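Side-chain contacts in haloperoxidase (Corallina officinalis, PDB 1QHB), which catalyses the halogenation of organic substrates with bromide and hydrogen peroxide, using a bound vanadate ion: residues A[123-128]-A[393-398]; A[173-176]-A[180-183]; A[233-238]-A[509-514]. All coordinates share one frame; numbering follows the deposited sequence.

Contact 1 of 3, residues A[123-128]-A[393-398]. With PO4 (phosphate ion), chain G.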
loop_
_atom_site.group_PDB
_atom_site.type_symbol
_atom_site.label_atom_id
_atom_site.label_comp_id
_atom_site.label_asym_id
_atom_site.label_seq_id
_atom_site.Cartn_x
_atom_site.Cartn_y
_atom_site.Cartn_z
ATOM N N TRP A 123 10.626 -35.601 28.264
ATOM C CA TRP A 123 10.596 -34.163 28.600
ATOM C C TRP A 123 9.212 -33.598 28.353
ATOM O O TRP A 123 8.605 -34.142 27.449
ATOM C CB TRP A 123 11.654 -33.403 27.820
ATOM C CG TRP A 123 13.023 -33.907 28.202
ATOM C CD1 TRP A 123 13.734 -33.551 29.296
ATOM C CD2 TRP A 123 13.823 -34.841 27.472
ATOM N NE1 TRP A 123 14.955 -34.204 29.318
ATOM C CE2 TRP A 123 15.020 -34.989 28.194
ATOM C CE3 TRP A 123 13.660 -35.532 26.278
ATOM C CZ2 TRP A 123 16.053 -35.838 27.772
ATOM C CZ3 TRP A 123 14.697 -36.350 25.859
ATOM C CH2 TRP A 123 15.871 -36.508 26.604
ATOM N N GLU A 124 8.775 -32.620 29.162
ATOM C CA GLU A 124 7.408 -32.134 28.973
ATOM C C GLU A 124 7.370 -30.865 28.151
ATOM O O GLU A 124 7.774 -29.787 28.615
ATOM C CB GLU A 124 6.762 -31.918 30.375
ATOM C CG GLU A 124 6.973 -33.163 31.262
ATOM C CD GLU A 124 6.557 -33.021 32.703
ATOM O OE1 GLU A 124 5.324 -32.933 32.948
ATOM O OE2 GLU A 124 7.407 -32.994 33.637
ATOM N N ASN A 125 6.883 -30.936 26.895
ATOM C CA ASN A 125 6.783 -29.718 26.092
ATOM C C ASN A 125 8.069 -28.904 26.058
ATOM O O ASN A 125 8.109 -27.701 26.407
ATOM C CB ASN A 125 5.707 -28.789 26.689
ATOM C CG ASN A 125 4.326 -29.419 26.623
ATOM O OD1 ASN A 125 3.680 -29.610 27.662
ATOM N ND2 ASN A 125 3.933 -29.736 25.395
ATOM N N SER A 126 9.133 -29.527 25.560
ATOM C CA SER A 126 10.415 -28.840 25.476
ATOM C C SER A 126 10.412 -27.731 24.448
ATOM O O SER A 126 11.320 -26.905 24.554
ATOM C CB SER A 126 11.521 -29.841 25.195
ATOM O OG SER A 126 11.009 -30.860 24.315
ATOM N N SER A 127 9.441 -27.580 23.583
ATOM C CA SER A 127 9.389 -26.503 22.588
ATOM C C SER A 127 8.122 -25.661 22.686
ATOM O O SER A 127 7.798 -24.845 21.793
ATOM C CB SER A 127 9.551 -27.128 21.190
ATOM O OG SER A 127 10.865 -27.717 21.073
ATOM N N ALA A 128 7.424 -25.705 23.846
ATOM C CA ALA A 128 6.277 -24.837 24.050
ATOM C C ALA A 128 6.636 -23.348 23.935
ATOM O O ALA A 128 5.743 -22.575 23.682
ATOM C CB ALA A 128 5.697 -25.077 25.440
ATOM N N ALA A 393 5.621 -18.287 28.007
ATOM C CA ALA A 393 6.777 -17.448 28.288
ATOM C C ALA A 393 7.783 -18.151 29.186
ATOM O O ALA A 393 8.998 -18.087 28.919
ATOM C CB ALA A 393 6.351 -16.133 28.961
ATOM N N VAL A 394 7.308 -18.830 30.253
ATOM C CA VAL A 394 8.319 -19.448 31.145
ATOM C C VAL A 394 8.948 -20.664 30.491
ATOM O O VAL A 394 10.115 -20.958 30.851
ATOM C CB VAL A 394 7.757 -19.761 32.554
ATOM C CG1 VAL A 394 7.094 -21.110 32.639
ATOM C CG2 VAL A 394 8.863 -19.680 33.584
ATOM N N ARG A 395 8.298 -21.328 29.563
ATOM C CA ARG A 395 8.936 -22.455 28.867
ATOM C C ARG A 395 10.077 -21.992 27.973
ATOM O O ARG A 395 11.106 -22.603 27.809
ATOM C CB ARG A 395 7.872 -23.255 28.059
ATOM C CG ARG A 395 6.954 -24.051 28.993
ATOM C CD ARG A 395 7.567 -25.389 29.372
ATOM N NE ARG A 395 7.042 -25.877 30.671
ATOM C CZ ARG A 395 6.645 -27.146 30.817
ATOM N NH1 ARG A 395 6.689 -27.986 29.777
ATOM N NH2 ARG A 395 6.184 -27.588 31.969
ATOM N N TYR A 396 9.995 -20.821 27.358
ATOM C CA TYR A 396 11.031 -20.227 26.566
ATOM C C TYR A 396 12.230 -19.972 27.476
ATOM O O TYR A 396 13.363 -20.275 27.121
ATOM C CB TYR A 396 10.537 -18.955 25.877
ATOM C CG TYR A 396 11.603 -18.321 25.016
ATOM C CD1 TYR A 396 12.075 -18.963 23.862
ATOM C CD2 TYR A 396 12.116 -17.083 25.370
ATOM C CE1 TYR A 396 13.065 -18.359 23.079
ATOM C CE2 TYR A 396 13.096 -16.494 24.585
ATOM C CZ TYR A 396 13.565 -17.123 23.451
ATOM O OH TYR A 396 14.513 -16.461 22.702
ATOM N N GLN A 397 12.022 -19.437 28.656
ATOM C CA GLN A 397 13.109 -19.168 29.582
ATOM C C GLN A 397 13.672 -20.511 30.038
ATOM O O GLN A 397 14.856 -20.751 30.022
ATOM C CB GLN A 397 12.607 -18.377 30.806
ATOM C CG GLN A 397 12.123 -16.934 30.506
ATOM C CD GLN A 397 13.235 -16.107 29.851
ATOM O OE1 GLN A 397 14.364 -15.994 30.322
ATOM N NE2 GLN A 397 12.960 -15.505 28.702
ATOM N N LYS A 398 12.843 -21.459 30.491
ATOM C CA LYS A 398 13.325 -22.717 31.011
ATOM C C LYS A 398 14.249 -23.436 30.024
ATOM O O LYS A 398 15.340 -23.822 30.367
ATOM C CB LYS A 398 12.188 -23.698 31.334
ATOM C CG LYS A 398 11.432 -23.503 32.610
ATOM C CD LYS A 398 10.104 -24.259 32.511
ATOM C CE LYS A 398 9.319 -24.132 33.835
ATOM N NZ LYS A 398 9.987 -24.933 34.897
HETATM P P PO4 G . 7.351 -26.189 38.137
HETATM O O1 PO4 G . 8.321 -27.132 38.757
HETATM O O2 PO4 G . 6.691 -25.324 39.156
HETATM O O3 PO4 G . 6.341 -26.958 37.391
HETATM O O4 PO4 G . 8.155 -25.315 37.204
#

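Contact 2 of 3, residues A[173-176]-A[180-183]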
loop_
_atom_site.group_PDB
_atom_site.type_symbol
_atom_site.label_atom_id
_atom_site.label_comp_id
_atom_site.label_asym_id
_atom_site.label_seq_id
_atom_site.Cartn_x
_atom_site.Cartn_y
_atom_site.Cartn_z
ATOM N N PHE A 173 3.272 -25.177 60.771
ATOM C CA PHE A 173 3.323 -23.723 60.642
ATOM C C PHE A 173 2.916 -22.999 61.922
ATOM O O PHE A 173 3.557 -22.045 62.364
ATOM C CB PHE A 173 2.362 -23.281 59.531
ATOM C CG PHE A 173 2.890 -23.630 58.166
ATOM C CD1 PHE A 173 4.006 -22.968 57.688
ATOM C CD2 PHE A 173 2.286 -24.597 57.394
ATOM C CE1 PHE A 173 4.521 -23.278 56.438
ATOM C CE2 PHE A 173 2.783 -24.868 56.122
ATOM C CZ PHE A 173 3.894 -24.234 55.663
ATOM N N SER A 174 1.858 -23.444 62.601
ATOM C CA SER A 174 1.419 -22.800 63.819
ATOM C C SER A 174 2.363 -22.991 64.990
ATOM O O SER A 174 2.072 -22.448 66.058
ATOM C CB SER A 174 0.027 -23.349 64.205
ATOM O OG SER A 174 -0.956 -22.863 63.315
ATOM N N GLU A 175 3.415 -23.756 64.900
ATOM C CA GLU A 175 4.336 -24.031 65.978
ATOM C C GLU A 175 5.756 -23.597 65.704
ATOM O O GLU A 175 6.686 -24.117 66.318
ATOM C CB GLU A 175 4.330 -25.555 66.247
ATOM C CG GLU A 175 2.975 -25.958 66.825
ATOM C CD GLU A 175 2.890 -27.420 67.241
ATOM O OE1 GLU A 175 3.649 -28.245 66.710
ATOM O OE2 GLU A 175 2.019 -27.731 68.090
ATOM N N PHE A 176 5.949 -22.652 64.790
ATOM C CA PHE A 176 7.270 -22.138 64.472
ATOM C C PHE A 176 7.903 -21.476 65.694
ATOM O O PHE A 176 9.119 -21.437 65.851
ATOM C CB PHE A 176 7.154 -21.083 63.364
ATOM C CG PHE A 176 7.323 -21.571 61.967
ATOM C CD1 PHE A 176 7.010 -22.861 61.596
ATOM C CD2 PHE A 176 7.767 -20.687 60.984
ATOM C CE1 PHE A 176 7.173 -23.320 60.298
ATOM C CE2 PHE A 176 7.936 -21.124 59.694
ATOM C CZ PHE A 176 7.629 -22.422 59.346
ATOM N N LYS A 180 8.727 -26.554 71.562
ATOM C CA LYS A 180 9.140 -27.858 71.048
ATOM C C LYS A 180 9.977 -27.766 69.777
ATOM O O LYS A 180 10.657 -28.769 69.503
ATOM C CB LYS A 180 7.965 -28.782 70.768
ATOM C CG LYS A 180 7.061 -28.328 69.646
ATOM C CD LYS A 180 5.730 -29.064 69.634
ATOM C CE LYS A 180 5.801 -30.333 68.799
ATOM N NZ LYS A 180 4.450 -30.740 68.318
ATOM N N ASN A 181 9.939 -26.672 69.016
ATOM C CA ASN A 181 10.723 -26.582 67.786
ATOM C C ASN A 181 11.869 -25.624 67.938
ATOM O O ASN A 181 12.663 -25.366 67.025
ATOM C CB ASN A 181 9.807 -26.126 66.619
ATOM C CG ASN A 181 8.779 -27.203 66.302
ATOM O OD1 ASN A 181 9.209 -28.345 66.246
ATOM N ND2 ASN A 181 7.508 -26.956 66.124
ATOM N N ALA A 182 12.037 -25.032 69.118
ATOM C CA ALA A 182 13.100 -24.039 69.304
ATOM C C ALA A 182 14.487 -24.441 68.881
ATOM O O ALA A 182 15.233 -23.626 68.323
ATOM C CB ALA A 182 13.083 -23.572 70.755
ATOM N N ALA A 183 14.961 -25.638 69.164
ATOM C CA ALA A 183 16.311 -26.065 68.836
ATOM C C ALA A 183 16.477 -26.037 67.324
ATOM O O ALA A 183 17.508 -25.469 66.918
ATOM C CB ALA A 183 16.603 -27.461 69.395
HETATM O O HOH W 1 5.665 -28.872 64.969
#

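Contact 3 of 3, residues A[233-238]-A[509-514]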
loop_
_atom_site.group_PDB
_atom_site.type_symbol
_atom_site.label_atom_id
_atom_site.label_comp_id
_atom_site.label_asym_id
_atom_site.label_seq_id
_atom_site.Cartn_x
_atom_site.Cartn_y
_atom_site.Cartn_z
ATOM N N VAL A 233 3.168 -10.120 56.610
ATOM C CA VAL A 233 2.244 -9.629 57.621
ATOM C C VAL A 233 1.369 -10.747 58.112
ATOM O O VAL A 233 0.727 -11.359 57.249
ATOM C CB VAL A 233 1.318 -8.545 57.007
ATOM C CG1 VAL A 233 0.315 -8.032 58.051
ATOM C CG2 VAL A 233 2.139 -7.375 56.474
ATOM N N GLY A 234 1.256 -11.002 59.399
ATOM C CA GLY A 234 0.260 -11.991 59.820
ATOM C C GLY A 234 0.763 -13.408 59.642
ATOM O O GLY A 234 1.953 -13.734 59.531
ATOM N N PRO A 235 -0.185 -14.329 59.717
ATOM C CA PRO A 235 0.101 -15.743 59.600
ATOM C C PRO A 235 0.796 -16.095 58.299
ATOM O O PRO A 235 0.661 -15.407 57.287
ATOM C CB PRO A 235 -1.236 -16.434 59.741
ATOM C CG PRO A 235 -2.157 -15.401 60.292
ATOM C CD PRO A 235 -1.635 -14.067 59.855
ATOM N N TYR A 236 1.491 -17.231 58.337
ATOM C CA TYR A 236 2.265 -17.695 57.210
ATOM C C TYR A 236 1.340 -17.958 56.025
ATOM O O TYR A 236 1.662 -17.623 54.896
ATOM C CB TYR A 236 2.979 -19.000 57.636
ATOM C CG TYR A 236 3.933 -19.409 56.533
ATOM C CD1 TYR A 236 3.446 -20.025 55.397
ATOM C CD2 TYR A 236 5.284 -19.152 56.607
ATOM C CE1 TYR A 236 4.267 -20.369 54.347
ATOM C CE2 TYR A 236 6.129 -19.526 55.553
ATOM C CZ TYR A 236 5.613 -20.097 54.435
ATOM O OH TYR A 236 6.397 -20.445 53.362
ATOM N N LEU A 237 0.263 -18.723 56.275
ATOM C CA LEU A 237 -0.657 -19.142 55.240
ATOM C C LEU A 237 -1.742 -18.110 54.950
ATOM O O LEU A 237 -2.358 -17.451 55.792
ATOM C CB LEU A 237 -1.336 -20.467 55.570
ATOM C CG LEU A 237 -0.396 -21.678 55.674
ATOM C CD1 LEU A 237 -1.120 -22.832 56.340
ATOM C CD2 LEU A 237 0.128 -22.137 54.324
ATOM N N SER A 238 -1.935 -17.951 53.634
ATOM C CA SER A 238 -2.916 -17.008 53.148
ATOM C C SER A 238 -4.234 -17.480 53.688
ATOM O O SER A 238 -4.519 -18.703 53.634
ATOM C CB SER A 238 -2.915 -17.067 51.594
ATOM O OG SER A 238 -4.049 -16.326 51.108
ATOM N N VAL A 509 -9.269 -13.013 60.973
ATOM C CA VAL A 509 -8.028 -13.678 60.678
ATOM C C VAL A 509 -7.993 -15.019 61.377
ATOM O O VAL A 509 -8.155 -15.086 62.592
ATOM C CB VAL A 509 -6.791 -12.858 61.063
ATOM C CG1 VAL A 509 -5.523 -13.450 60.461
ATOM C CG2 VAL A 509 -6.914 -11.420 60.556
ATOM N N PHE A 510 -7.826 -16.089 60.591
ATOM C CA PHE A 510 -7.796 -17.426 61.119
ATOM C C PHE A 510 -6.468 -18.112 60.900
ATOM O O PHE A 510 -5.738 -17.746 60.012
ATOM C CB PHE A 510 -8.848 -18.283 60.419
ATOM C CG PHE A 510 -10.244 -17.889 60.772
ATOM C CD1 PHE A 510 -10.803 -18.271 61.982
ATOM C CD2 PHE A 510 -10.957 -17.076 59.915
ATOM C CE1 PHE A 510 -12.093 -17.849 62.310
ATOM C CE2 PHE A 510 -12.235 -16.662 60.236
ATOM C CZ PHE A 510 -12.811 -17.052 61.429
ATOM N N GLU A 511 -6.169 -19.102 61.675
ATOM C CA GLU A 511 -4.984 -19.956 61.545
ATOM C C GLU A 511 -5.438 -21.398 61.857
ATOM O O GLU A 511 -6.541 -21.551 62.419
ATOM C CB GLU A 511 -3.911 -19.589 62.524
ATOM C CG GLU A 511 -3.087 -18.359 62.210
ATOM C CD GLU A 511 -2.182 -18.021 63.393
ATOM O OE1 GLU A 511 -1.339 -18.896 63.660
ATOM O OE2 GLU A 511 -2.324 -16.939 63.999
ATOM N N VAL A 512 -4.557 -22.349 61.639
ATOM C CA VAL A 512 -4.908 -23.750 61.930
ATOM C C VAL A 512 -4.523 -23.994 63.399
ATOM O O VAL A 512 -3.467 -23.619 63.876
ATOM C CB VAL A 512 -4.219 -24.713 60.962
ATOM C CG1 VAL A 512 -4.459 -26.181 61.306
ATOM C CG2 VAL A 512 -4.668 -24.516 59.499
ATOM N N ASP A 513 -5.395 -24.604 64.178
ATOM C CA ASP A 513 -5.151 -24.895 65.584
ATOM C C ASP A 513 -3.957 -25.805 65.790
ATOM O O ASP A 513 -3.631 -26.735 65.045
ATOM C CB ASP A 513 -6.410 -25.568 66.128
ATOM C CG ASP A 513 -6.374 -25.789 67.624
ATOM O OD1 ASP A 513 -6.440 -24.806 68.365
ATOM O OD2 ASP A 513 -6.232 -26.916 68.099
ATOM N N THR A 514 -3.209 -25.611 66.833
ATOM C CA THR A 514 -2.058 -26.442 67.157
ATOM C C THR A 514 -2.465 -27.844 67.657
ATOM O O THR A 514 -1.639 -28.746 67.505
ATOM C CB THR A 514 -1.233 -25.810 68.293
ATOM O OG1 THR A 514 -2.140 -25.649 69.402
ATOM C CG2 THR A 514 -0.618 -24.479 67.914
#

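Contact 1 of 3, residues A[123-128]-A[393-398]
With CG of Arg395 beside the backbone N (chi1 -72°), CB and CG lie against the Ala128 methyl, and a bend at chi2 (-84°) turns the rest of the chain toward Asn125 and Glu124. CB of Arg395 lies 3.9 Å from CB of Ala128. Farther out, NH1 of Arg395 packs 3.3 Å from CB of Asn125, the guanidinium turned 49° from the amide, whose own polar atoms bond to a neighbouring subunit. The carbonyl oxygens of Glu124 and Asn125 lie at the guanidinium edge; the approach of Arg395 NH1 to Glu124 O is too short and poorly angled to be taken as a sound bond. With an alanine in place of Arg395, CB could still meet the Ala128 methyl, but the CG contact would go, and the carbonyl oxygens of Glu124 and Asn125 would probably be left without the positive group beside them. Arg395 also touches His478, the probable active-site histidine, which bonds to Lys398. Lys398 NZ reaches O4 of the phosphate at 3.0 Å, and Arg406, Ser483, Gly484, His485, Arg545 and His551 complete the grip: the anion pocket of the vanadium haloperoxidases, here with phosphate at the vanadate site.

Contact 2 of 3, residues A[173-176]-A[180-183]
Glu175 OE1 is gripped from two directions, by the ammonium group of Lys180 and by a water. The salt bridge runs 3.1 Å from Lys180 NZ to Glu175 OE1, the nitrogen arriving on the syn side of the carboxylate and somewhat out of its plane. The water donates to the same OE1 at 2.7 Å and accepts from Asn181 ND2 at 2.9 Å, tying the carboxylate to the amide of the residue next to the lysine. A second bond of that amide goes to the main chain: Asn181 ND2 donates to Glu175 O over 3.0 Å and is nearly straight at the hydrogen (174°). The oxygen lies in the plane of the Asn181 amide, whereas the nitrogen stands above the carbonyl plane of Glu175, 48° out of it. With ND2 giving one bond to a carbonyl and one to water, the rotation of the amide is well fixed.

Lys180 reaches the carboxylate by a bent route. Its CG sits between the backbone N and the carbonyl carbon (chi1 66°); CD already lies near Glu175 OE1, and a bend at chi3 turns CE and NZ toward the same oxygen, so that methylenes as well as the charge lie against the acid. Glu175 itself runs out extended beyond CG, and its side chain also touches Thr514. Lys180 is exposed while Glu175 is buried, so the lysine probably offsets the acid's charge from the solvent side. Together these bonds close a short loop at the entry to helix 182-192, by a salt bridge and a side-chain-to-main-chain amide bond.

Contact 3 of 3, residues A[233-238]-A[509-514]
This is a small, mainly apolar packing contact in which Pro235, in the loop between helix 208-213 and strand 251-253, rests against the first strand of a beta hairpin, 510-512 paired antiparallel with 519-521. It is distant in sequence, joining chain regions some 270 residues apart, and no hydrogen bond crosses between the two segments. The pyrrolidine ring does nearly all the touching on its side. Its CB and CG meet the aliphatic part of Glu511, with Pro235 CB 3.6 Å from Glu511 CG, and the two side chains cross at about a right angle. Toward the start of the strand the same ring meets Val509, Pro235 CG lying 3.9 Å from Val509 CG1. That methyl is placed there by the valine torsion, which sets CG1 anti to the backbone N (chi1 -167°). Pro235 CG thus touches two residues two positions apart in sequence, while Phe510 between them directs its ring elsewhere.

Both sides are anchored by their own surroundings. Val509 and Glu511 form backbone bonds with Ser522 and Val520, which hold the hairpin together. On the loop, Lys536 from helix 530-548 bonds to the carbonyl oxygens of Val233 and Pro235, and Gly234 precedes the proline with a positive phi of 80°, where a side chain would run into its neighbours. The contact therefore joins the hairpin to the loop that lies on helix 530-548. Glu511 meets the proline with its carbon chain, extended beyond CG, and keeps its polar end for Ser522 OG, to which OE2 is hydrogen-bonded; even so, Glu511 OE2 passes 4.0 Å from Pro235 CG.

Contact 1 is wholly buried, beside the anion pocket and against a neighbouring subunit, whereas contacts 2 and 3 are only partly buried, on the opposite side of the chain's centre, and touch no other chain. Contact 1 lies about 39 Å and 35 Å, centre to centre, from contacts 2 and 3. Those two are neighbours, about 14 Å between centres: Ser174 OG lies 2.7 Å from Val512 O, a probable hydrogen bond, and the rings of Phe173 and Tyr236 stack. Their chemistry differs with place: an arginine and carbonyl oxygens inside contact 1, a solvent-side salt bridge and water in contact 2, and a proline on hydrocarbon in contact 3.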